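Local structure of short-chain dehydrogenase/reductase SDR (5VA8) at residues L11-A14 with G15-A18; D53-A56 with A57-A61; M121-P124 with I125-R129; L243-V246 with H247-Y250. The protein binds NADP in a Rossmann-type fold and is probably an NADP(H)-dependent oxidoreductase of the short-chain dehydrogenase/reductase family, whose substrate is not known. All coordinates share one frame; numbering follows the deposited sequence. Where two conformers were deposited one is given.

All four contacts are local, in series along the chain, and none nests in or crosses another. Interaction 1 is the tight turn that leads the N-terminal segment into strand 17-20, an inner strand of the parallel sheet. Interaction 2 follows on helix 49-63, the crossover between strands 41-46 and 67-71. Interaction 3 lies in helix 110-138, which packs on strand 92-95, helix 159-179 and another subunit. Interaction 4 is a turn within the loop between helix 233-243 and strand 255-258. It comes back to interaction 1: their centres are about 11 Å apart, and Leu11 O meets Val246 N at 3.0 Å, a probable hydrogen bond joining the two ends of the fold.

Interaction 1 of 4, residues L11-A14 with G15-A18; sequences LGIA and GKSA
Lys16 turns its CG beside its own backbone N (chi1 -68°) and stays extended to CE, which carries the chain back over the preceding turn; Ile13 places CG2 beside its backbone N, with CG1 in the position between N and the carbonyl carbon (chi1 53°). The two side chains meet at about a right angle. The methyl CG2 of Ile13 lies 4.0 Å from CD of Lys16, and the touching part of the lysine is its aliphatic stem. Nearer the backbone, CB of Lys16 packs on the carbonyl oxygen O of Ile13 at 3.4 Å.

That oxygen also closes a type II beta turn from Ile13 to Lys16. N of Lys16 donates to O of Ile13 over 3.2 Å, fairly straight at the hydrogen (160°), but the donor stands well above the carbonyl plane. Gly15 takes the third position of the turn with a positive phi, a backbone shape with the carbonyl O of Ala14 close by, readily taken by a residue without a side chain. The turn swings the chain into strand 17-20, the first strand in sequence of the Rossmann-type sheet and an inner one.

Ile13 is buried, its side chain reaching Leu35 of helix 26-37 and Val40, while the lysine makes a cation-pi contact with Phe140. The lysine thus works in two ways: its first methylenes lie against the acceptor O of Ile13 and probably screen the bond on that side, with the next ones against a buried isoleucine, whereas the positive charge at its end is probably eased by the aromatic ring.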
loop_
_atom_site.group_PDB
_atom_site.type_symbol
_atom_site.label_atom_id
_atom_site.label_comp_id
_atom_site.label_asym_id
_atom_site.label_seq_id
_atom_site.Cartn_x
_atom_site.Cartn_y
_atom_site.Cartn_z
ATOM N N LEU A 11 -2.529 -4.593 30.900
ATOM C CA LEU A 11 -2.707 -5.280 29.626
ATOM C C LEU A 11 -3.554 -6.542 29.733
ATOM O O LEU A 11 -3.852 -7.153 28.699
ATOM C CB LEU A 11 -1.347 -5.627 29.013
ATOM C CG LEU A 11 -0.468 -4.413 28.691
ATOM C CD1 LEU A 11 0.722 -4.851 27.833
ATOM C CD2 LEU A 11 -1.271 -3.307 28.024
ATOM N N GLY A 12 -3.933 -6.950 30.944
ATOM C CA GLY A 12 -4.869 -8.042 31.126
ATOM C C GLY A 12 -4.366 -9.425 30.777
ATOM O O GLY A 12 -5.185 -10.323 30.569
ATOM N N ILE A 13 -3.049 -9.640 30.725
ATOM C CA ILE A 13 -2.517 -10.916 30.256
ATOM C C ILE A 13 -1.645 -11.600 31.310
ATOM O O ILE A 13 -0.912 -12.533 30.995
ATOM C CB ILE A 13 -1.763 -10.747 28.921
ATOM C CG1 ILE A 13 -0.689 -9.649 29.004
ATOM C CG2 ILE A 13 -2.761 -10.449 27.803
ATOM C CD1 ILE A 13 0.168 -9.524 27.715
ATOM N N ALA A 14 -1.726 -11.156 32.562
ATOM C CA ALA A 14 -1.002 -11.820 33.635
ATOM C C ALA A 14 -1.462 -13.267 33.763
ATOM O O ALA A 14 -2.663 -13.556 33.770
ATOM C CB ALA A 14 -1.214 -11.079 34.957
ATOM N N GLY A 15 -0.496 -14.178 33.861
ATOM C CA GLY A 15 -0.796 -15.581 34.017
ATOM C C GLY A 15 -0.983 -16.333 32.718
ATOM O O GLY A 15 -1.044 -17.573 32.740
ATOM N N LYS A 16 -1.065 -15.629 31.592
ATOM C CA LYS A 16 -1.116 -16.291 30.306
ATOM C C LYS A 16 0.263 -16.839 29.963
ATOM O O LYS A 16 1.266 -16.535 30.616
ATOM C CB LYS A 16 -1.612 -15.336 29.219
ATOM C CG LYS A 16 -3.081 -14.951 29.395
ATOM C CD LYS A 16 -3.629 -14.298 28.145
ATOM C CE LYS A 16 -5.022 -13.713 28.380
ATOM N NZ LYS A 16 -6.039 -14.741 28.751
ATOM N N SER A 17 0.303 -17.680 28.940
ATOM C CA SER A 17 1.537 -18.335 28.538
ATOM C C SER A 17 1.958 -17.851 27.161
ATOM O O SER A 17 1.129 -17.697 26.260
ATOM C CB SER A 17 1.384 -19.856 28.540
ATOM O OG SER A 17 0.374 -20.270 27.638
ATOM N N ALA A 18 3.262 -17.583 27.009
ATOM C CA ALA A 18 3.806 -17.153 25.723
ATOM C C ALA A 18 4.985 -18.023 25.319
ATOM O O ALA A 18 5.814 -18.389 26.155
ATOM C CB ALA A 18 4.259 -15.695 25.747
#

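Interaction 2 of 4, residues D53-A56 with A57-A61; sequences DATA and AAIRA
Thr55 and Ile59, one helical turn apart, slant across each other, CG2 of the threonine meeting CD1 of the isoleucine at 3.9 Å. Thr55 turns this methyl away from its backbone N and sets OG1 beside that N (chi1 -66°), so the apolar branch faces Ile59 while the hydroxyl is hydrogen-bonded to Ser24 O. CG1 of Ile59 also rests 3.4 Å from O of Thr55, the oxygen that accepts the hydrogen bond from N of Ile59.

On another side of the helix Arg60 doubles back toward Ala56. Its chain bends at chi3 (-144°), and the guanidinium is laid with one face over the carbonyl O of Ala56, with NH1 4.0 Å from CB of Ala56. In the plane of the group, at its edge, a water accepts from NH1 of Arg60 at 2.9 Å and donates to O of Asp53 at 2.8 Å. The water thus bridges the arginine to a carbonyl that already accepts from N of Ala57, while NH2 is hydrogen-bonded to Val67 O. Bonds from two of its nitrogens probably limit rotation of the guanidinium.

The remaining backbone bonds are regular i to i+4 helix bonds. Helix 49-63 is the crossover of a beta-alpha-beta unit: Ala56 packs on Ile44 of strand 41-46 and on Val67 and Ala69 of strand 67-71, and Ile59 reaches Ala32 and Ala36 of helix 26-37.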
loop_
_atom_site.group_PDB
_atom_site.type_symbol
_atom_site.label_atom_id
_atom_site.label_comp_id
_atom_site.label_asym_id
_atom_site.label_seq_id
_atom_site.Cartn_x
_atom_site.Cartn_y
_atom_site.Cartn_z
ATOM N N ASP A 53 20.461 -19.477 28.996
ATOM C CA ASP A 53 20.274 -19.689 30.429
ATOM C C ASP A 53 20.430 -18.390 31.203
ATOM O O ASP A 53 19.734 -18.163 32.198
ATOM C CB ASP A 53 21.276 -20.725 30.943
ATOM C CG ASP A 53 21.052 -22.102 30.355
ATOM O OD1 ASP A 53 19.994 -22.323 29.734
ATOM O OD2 ASP A 53 21.947 -22.962 30.527
ATOM N N ALA A 54 21.345 -17.528 30.767
ATOM C CA ALA A 54 21.566 -16.273 31.479
ATOM C C ALA A 54 20.371 -15.340 31.322
ATOM O O ALA A 54 19.890 -14.751 32.299
ATOM C CB ALA A 54 22.847 -15.612 30.973
ATOM N N THR A 55 19.866 -15.205 30.096
ATOM C CA THR A 55 18.680 -14.383 29.886
ATOM C C THR A 55 17.479 -14.948 30.635
ATOM O O THR A 55 16.680 -14.190 31.200
ATOM C CB THR A 55 18.395 -14.265 28.390
ATOM O OG1 THR A 55 19.460 -13.523 27.781
ATOM C CG2 THR A 55 17.069 -13.548 28.132
ATOM N N ALA A 56 17.334 -16.278 30.662
ATOM C CA ALA A 56 16.231 -16.859 31.421
ATOM C C ALA A 56 16.335 -16.490 32.899
ATOM O O ALA A 56 15.339 -16.093 33.517
ATOM C CB ALA A 56 16.197 -18.376 31.238
ATOM N N ALA A 57 17.541 -16.577 33.470
ATOM C CA ALA A 57 17.720 -16.212 34.872
ATOM C C ALA A 57 17.411 -14.740 35.103
ATOM O O ALA A 57 16.805 -14.378 36.118
ATOM C CB ALA A 57 19.143 -16.534 35.327
ATOM N N ALA A 58 17.816 -13.877 34.170
ATOM C CA ALA A 58 17.541 -12.451 34.316
ATOM C C ALA A 58 16.041 -12.173 34.333
ATOM O O ALA A 58 15.562 -11.391 35.158
ATOM C CB ALA A 58 18.218 -11.668 33.192
ATOM N N ILE A 59 15.286 -12.796 33.425
ATOM C CA ILE A 59 13.850 -12.529 33.362
ATOM C C ILE A 59 13.153 -13.056 34.614
ATOM O O ILE A 59 12.252 -12.402 35.160
ATOM C CB ILE A 59 13.258 -13.129 32.073
ATOM C CG1 ILE A 59 13.846 -12.421 30.853
ATOM C CG2 ILE A 59 11.731 -13.007 32.061
ATOM C CD1 ILE A 59 13.428 -13.050 29.513
ATOM N N ARG A 60 13.559 -14.238 35.093
ATOM C CA ARG A 60 13.050 -14.751 36.364
ATOM C C ARG A 60 13.249 -13.748 37.484
ATOM O O ARG A 60 12.326 -13.461 38.256
ATOM C CB ARG A 60 13.752 -16.059 36.732
ATOM C CG ARG A 60 13.044 -17.282 36.257
ATOM C CD ARG A 60 13.790 -18.554 36.653
ATOM N NE ARG A 60 13.639 -19.499 35.566
ATOM C CZ ARG A 60 14.622 -19.933 34.786
ATOM N NH1 ARG A 60 15.880 -19.558 35.007
ATOM N NH2 ARG A 60 14.341 -20.774 33.800
ATOM N N ALA A 61 14.466 -13.216 37.597
ATOM C CA ALA A 61 14.770 -12.283 38.676
ATOM C C ALA A 61 14.015 -10.971 38.497
ATOM O O ALA A 61 13.550 -10.382 39.478
ATOM C CB ALA A 61 16.278 -12.038 38.746
HETATM O O HOH W 1 18.437 -20.153 33.709
#

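Interaction 3 of 4, residues M121-P124 with I125-R129; sequences MLTP and IELIR
N of Ile125 bonds to O of Met121 over a longish 3.3 Å, and tighter bonds follow, N of Glu126 to O of Leu122 at 2.9 Å and N of Leu127 to O of Thr123 at 3.0 Å. Pro124 has no N-H to give the preceding turn, and the helix is kinked there. Its carbonyl still serves the turn ahead, accepting from N of Ile128.

Met121 and Ile125 lie side by side, pointing the same way. Met121 sends CG directly away from its backbone N (chi1 -179°) and stays extended to the methyl, so CG and, further along, CE both lie against CD1 of Ile125 from one side, the nearer being CG at 3.9 Å. CG1 of Ile125 also sits close over O of Met121, at 3.2 Å.

Helix 110-138 is a long helix of the Rossmann-type fold, packed against the parallel sheet. Leu127 and Ile128 press on Leu93 and Asn95 of strand 92-95, and Pro124 and Ile125 meet Leu168 of helix 159-179. Trp113 of another subunit packs on Met121, Leu122 and Ile125, putting that face of the helix in a subunit interface.

Glu126 has two conformers; in the one given it folds over at chi2 (-66°), its CG 3.3 Å from O of Leu122, and its carboxylate receives Arg129 side-on. NH2 of the arginine binds OE1 of Glu126 at 3.0 Å and NE binds OE2 at 3.1 Å, both almost straight. Each oxygen is met on its syn side; OE1 and OE2 lie close to the guanidinium plane, but the carboxylate is turned, with NH2 and NE 33° out of its own plane.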
loop_
_atom_site.group_PDB
_atom_site.type_symbol
_atom_site.label_atom_id
_atom_site.label_comp_id
_atom_site.label_asym_id
_atom_site.label_seq_id
_atom_site.Cartn_x
_atom_site.Cartn_y
_atom_site.Cartn_z
ATOM N N MET A 121 9.881 -17.837 6.786
ATOM C CA MET A 121 8.511 -17.969 6.300
ATOM C C MET A 121 7.881 -19.266 6.792
ATOM O O MET A 121 6.843 -19.230 7.464
ATOM C CB MET A 121 8.461 -17.902 4.774
ATOM C CG MET A 121 7.046 -18.017 4.224
ATOM S SD MET A 121 7.056 -18.044 2.434
ATOM C CE MET A 121 5.306 -18.370 2.112
ATOM N N LEU A 122 8.484 -20.423 6.475
ATOM C CA LEU A 122 7.788 -21.669 6.786
ATOM C C LEU A 122 7.825 -21.988 8.277
ATOM O O LEU A 122 6.873 -22.585 8.791
ATOM C CB LEU A 122 8.363 -22.821 5.954
ATOM C CG LEU A 122 8.321 -22.600 4.441
ATOM C CD1 LEU A 122 8.813 -23.854 3.710
ATOM C CD2 LEU A 122 6.915 -22.218 3.980
ATOM N N THR A 123 8.895 -21.606 8.986
ATOM C CA THR A 123 8.945 -21.830 10.434
ATOM C C THR A 123 7.822 -21.091 11.159
ATOM O O THR A 123 7.071 -21.740 11.911
ATOM C CB THR A 123 10.345 -21.473 10.964
ATOM O OG1 THR A 123 11.254 -22.530 10.621
ATOM C CG2 THR A 123 10.356 -21.289 12.483
ATOM N N PRO A 124 7.611 -19.782 10.960
ATOM C CA PRO A 124 6.453 -19.143 11.606
ATOM C C PRO A 124 5.127 -19.773 11.229
ATOM O O PRO A 124 4.239 -19.898 12.082
ATOM C CB PRO A 124 6.518 -17.688 11.113
ATOM C CG PRO A 124 7.901 -17.484 10.665
ATOM C CD PRO A 124 8.486 -18.809 10.278
ATOM N N ILE A 125 4.966 -20.161 9.960
ATOM C CA ILE A 125 3.717 -20.782 9.508
ATOM C C ILE A 125 3.468 -22.094 10.240
ATOM O O ILE A 125 2.342 -22.381 10.684
ATOM C CB ILE A 125 3.750 -20.973 7.980
ATOM C CG1 ILE A 125 3.658 -19.612 7.288
ATOM C CG2 ILE A 125 2.594 -21.889 7.499
ATOM C CD1 ILE A 125 3.854 -19.668 5.775
ATOM N N GLU A 126 4.504 -22.920 10.370
ATOM C CA GLU A 126 4.314 -24.198 11.040
ATOM C C GLU A 126 4.042 -24.024 12.532
ATOM O O GLU A 126 3.300 -24.828 13.115
ATOM C CB GLU A 126 5.526 -25.093 10.792
ATOM C CG GLU A 126 5.581 -25.613 9.353
ATOM C CD GLU A 126 4.434 -26.558 9.018
ATOM O OE1 GLU A 126 4.620 -27.789 9.158
ATOM O OE2 GLU A 126 3.345 -26.078 8.625
ATOM N N LEU A 127 4.622 -23.002 13.171
ATOM C CA LEU A 127 4.312 -22.793 14.584
ATOM C C LEU A 127 2.892 -22.284 14.763
ATOM O O LEU A 127 2.229 -22.642 15.744
ATOM C CB LEU A 127 5.315 -21.831 15.223
ATOM C CG LEU A 127 6.667 -22.499 15.520
ATOM C CD1 LEU A 127 7.758 -21.472 15.842
ATOM C CD2 LEU A 127 6.510 -23.496 16.663
ATOM N N ILE A 128 2.404 -21.456 13.833
ATOM C CA ILE A 128 0.988 -21.094 13.864
ATOM C C ILE A 128 0.127 -22.339 13.710
ATOM O O ILE A 128 -0.812 -22.562 14.480
ATOM C CB ILE A 128 0.663 -20.045 12.789
ATOM C CG1 ILE A 128 1.346 -18.728 13.160
ATOM C CG2 ILE A 128 -0.849 -19.875 12.661
ATOM C CD1 ILE A 128 1.332 -17.680 12.075
ATOM N N ARG A 129 0.447 -23.186 12.729
ATOM C CA ARG A 129 -0.376 -24.375 12.516
ATOM C C ARG A 129 -0.408 -25.251 13.764
ATOM O O ARG A 129 -1.450 -25.838 14.097
ATOM C CB ARG A 129 0.137 -25.164 11.309
ATOM C CG ARG A 129 -0.794 -26.291 10.908
ATOM C CD ARG A 129 -0.393 -26.941 9.597
ATOM N NE ARG A 129 0.890 -27.635 9.676
ATOM C CZ ARG A 129 1.058 -28.844 10.209
ATOM N NH1 ARG A 129 0.028 -29.499 10.733
ATOM N NH2 ARG A 129 2.266 -29.402 10.216
#

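Interaction 4 of 4, residues L243-V246 with H247-Y250; sequences LCSV and HAGY
Ser245 and His247 meet in a type I beta turn running from Ser245 to Ala248, in the loop between helix 233-243 and strand 255-258 of the Rossmann-type fold. N of His247 donates to OG of Ser245 at 3.0 Å, and a weak bond from N of Ala248 to O of Ser245 (3.4 Å) closes the turn. Ser245 OG sits between its backbone N and carbonyl carbon (chi1 76°), which brings it within bonding distance of the N of His247; it also bonds to Phe242 O. The turn's carbonyl O of Ser245 has a further donor in Arg142.

Val246 supplies a CH-pi contact: its methyl CG2 lies over the centre of the His247 imidazole, 3.9 Å from the centroid. The ring is hydrogen-bonded through NE2 to the backbone O of Asp10. At the N-terminal side CB of Ala248 packs against O of Leu243 at 3.5 Å.

Beyond this shell, Tyr250 reaches the second subunit, its OH bonded to Arg229 O and its ring edge-to-face with Phe194 there. One water links O of Val246 (2.7 Å, water donating) to N of Gly249 (2.8 Å, water accepting).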
loop_
_atom_site.group_PDB
_atom_site.type_symbol
_atom_site.label_atom_id
_atom_site.label_comp_id
_atom_site.label_asym_id
_atom_site.label_seq_id
_atom_site.Cartn_x
_atom_site.Cartn_y
_atom_site.Cartn_z
ATOM N N LEU A 243 0.265 -5.353 21.399
ATOM C CA LEU A 243 -0.466 -6.211 20.467
ATOM C C LEU A 243 -0.970 -7.467 21.155
ATOM O O LEU A 243 -2.034 -7.992 20.799
ATOM C CB LEU A 243 0.414 -6.610 19.281
ATOM C CG LEU A 243 0.643 -5.548 18.207
ATOM C CD1 LEU A 243 1.696 -6.047 17.223
ATOM C CD2 LEU A 243 -0.657 -5.199 17.486
ATOM N N CYS A 244 -0.233 -7.955 22.143
ATOM C CA CYS A 244 -0.626 -9.180 22.819
ATOM C C CYS A 244 -1.666 -8.954 23.903
ATOM O O CYS A 244 -2.118 -9.930 24.507
ATOM C CB CYS A 244 0.606 -9.862 23.424
ATOM S SG CYS A 244 1.755 -10.521 22.186
ATOM N N SER A 245 -2.067 -7.708 24.143
ATOM C CA SER A 245 -2.908 -7.363 25.278
ATOM C C SER A 245 -4.390 -7.541 24.957
ATOM O O SER A 245 -4.806 -7.724 23.807
ATOM C CB SER A 245 -2.666 -5.917 25.703
ATOM O OG SER A 245 -3.311 -5.028 24.797
ATOM N N VAL A 246 -5.202 -7.428 26.011
ATOM C CA VAL A 246 -6.652 -7.436 25.843
ATOM C C VAL A 246 -7.168 -6.143 25.244
ATOM O O VAL A 246 -8.374 -6.036 24.988
ATOM C CB VAL A 246 -7.355 -7.707 27.186
ATOM C CG1 VAL A 246 -6.867 -9.035 27.768
ATOM C CG2 VAL A 246 -7.140 -6.539 28.169
ATOM N N HIS A 247 -6.302 -5.158 25.009
ATOM C CA HIS A 247 -6.711 -3.897 24.404
ATOM C C HIS A 247 -6.428 -3.839 22.910
ATOM O O HIS A 247 -6.699 -2.809 22.283
ATOM C CB HIS A 247 -6.021 -2.727 25.108
ATOM C CG HIS A 247 -6.204 -2.745 26.590
ATOM N ND1 HIS A 247 -7.443 -2.644 27.187
ATOM C CD2 HIS A 247 -5.311 -2.894 27.597
ATOM C CE1 HIS A 247 -7.303 -2.710 28.499
ATOM N NE2 HIS A 247 -6.019 -2.865 28.774
ATOM N N ALA A 248 -5.898 -4.918 22.327
ATOM C CA ALA A 248 -5.588 -4.969 20.907
ATOM C C ALA A 248 -6.407 -6.034 20.188
ATOM O O ALA A 248 -6.026 -6.481 19.102
ATOM C CB ALA A 248 -4.092 -5.211 20.700
ATOM N N GLY A 249 -7.544 -6.436 20.761
ATOM C CA GLY A 249 -8.316 -7.508 20.149
ATOM C C GLY A 249 -9.022 -7.136 18.855
ATOM O O GLY A 249 -9.564 -8.029 18.196
ATOM N N TYR A 250 -9.046 -5.853 18.488
ATOM C CA TYR A 250 -9.649 -5.412 17.235
ATOM C C TYR A 250 -8.591 -5.060 16.196
ATOM O O TYR A 250 -8.917 -4.454 15.169
ATOM C CB TYR A 250 -10.579 -4.214 17.475
ATOM C CG TYR A 250 -11.793 -4.172 16.574
ATOM C CD1 TYR A 250 -12.643 -5.274 16.477
ATOM C CD2 TYR A 250 -12.126 -3.015 15.865
ATOM C CE1 TYR A 250 -13.777 -5.244 15.668
ATOM C CE2 TYR A 250 -13.262 -2.969 15.050
ATOM C CZ TYR A 250 -14.087 -4.095 14.969
ATOM O OH TYR A 250 -15.207 -4.053 14.171
HETATM O O HOH W 2 -3.623 -7.941 18.522
HETATM O O HOH W 3 -9.465 -5.396 22.585
#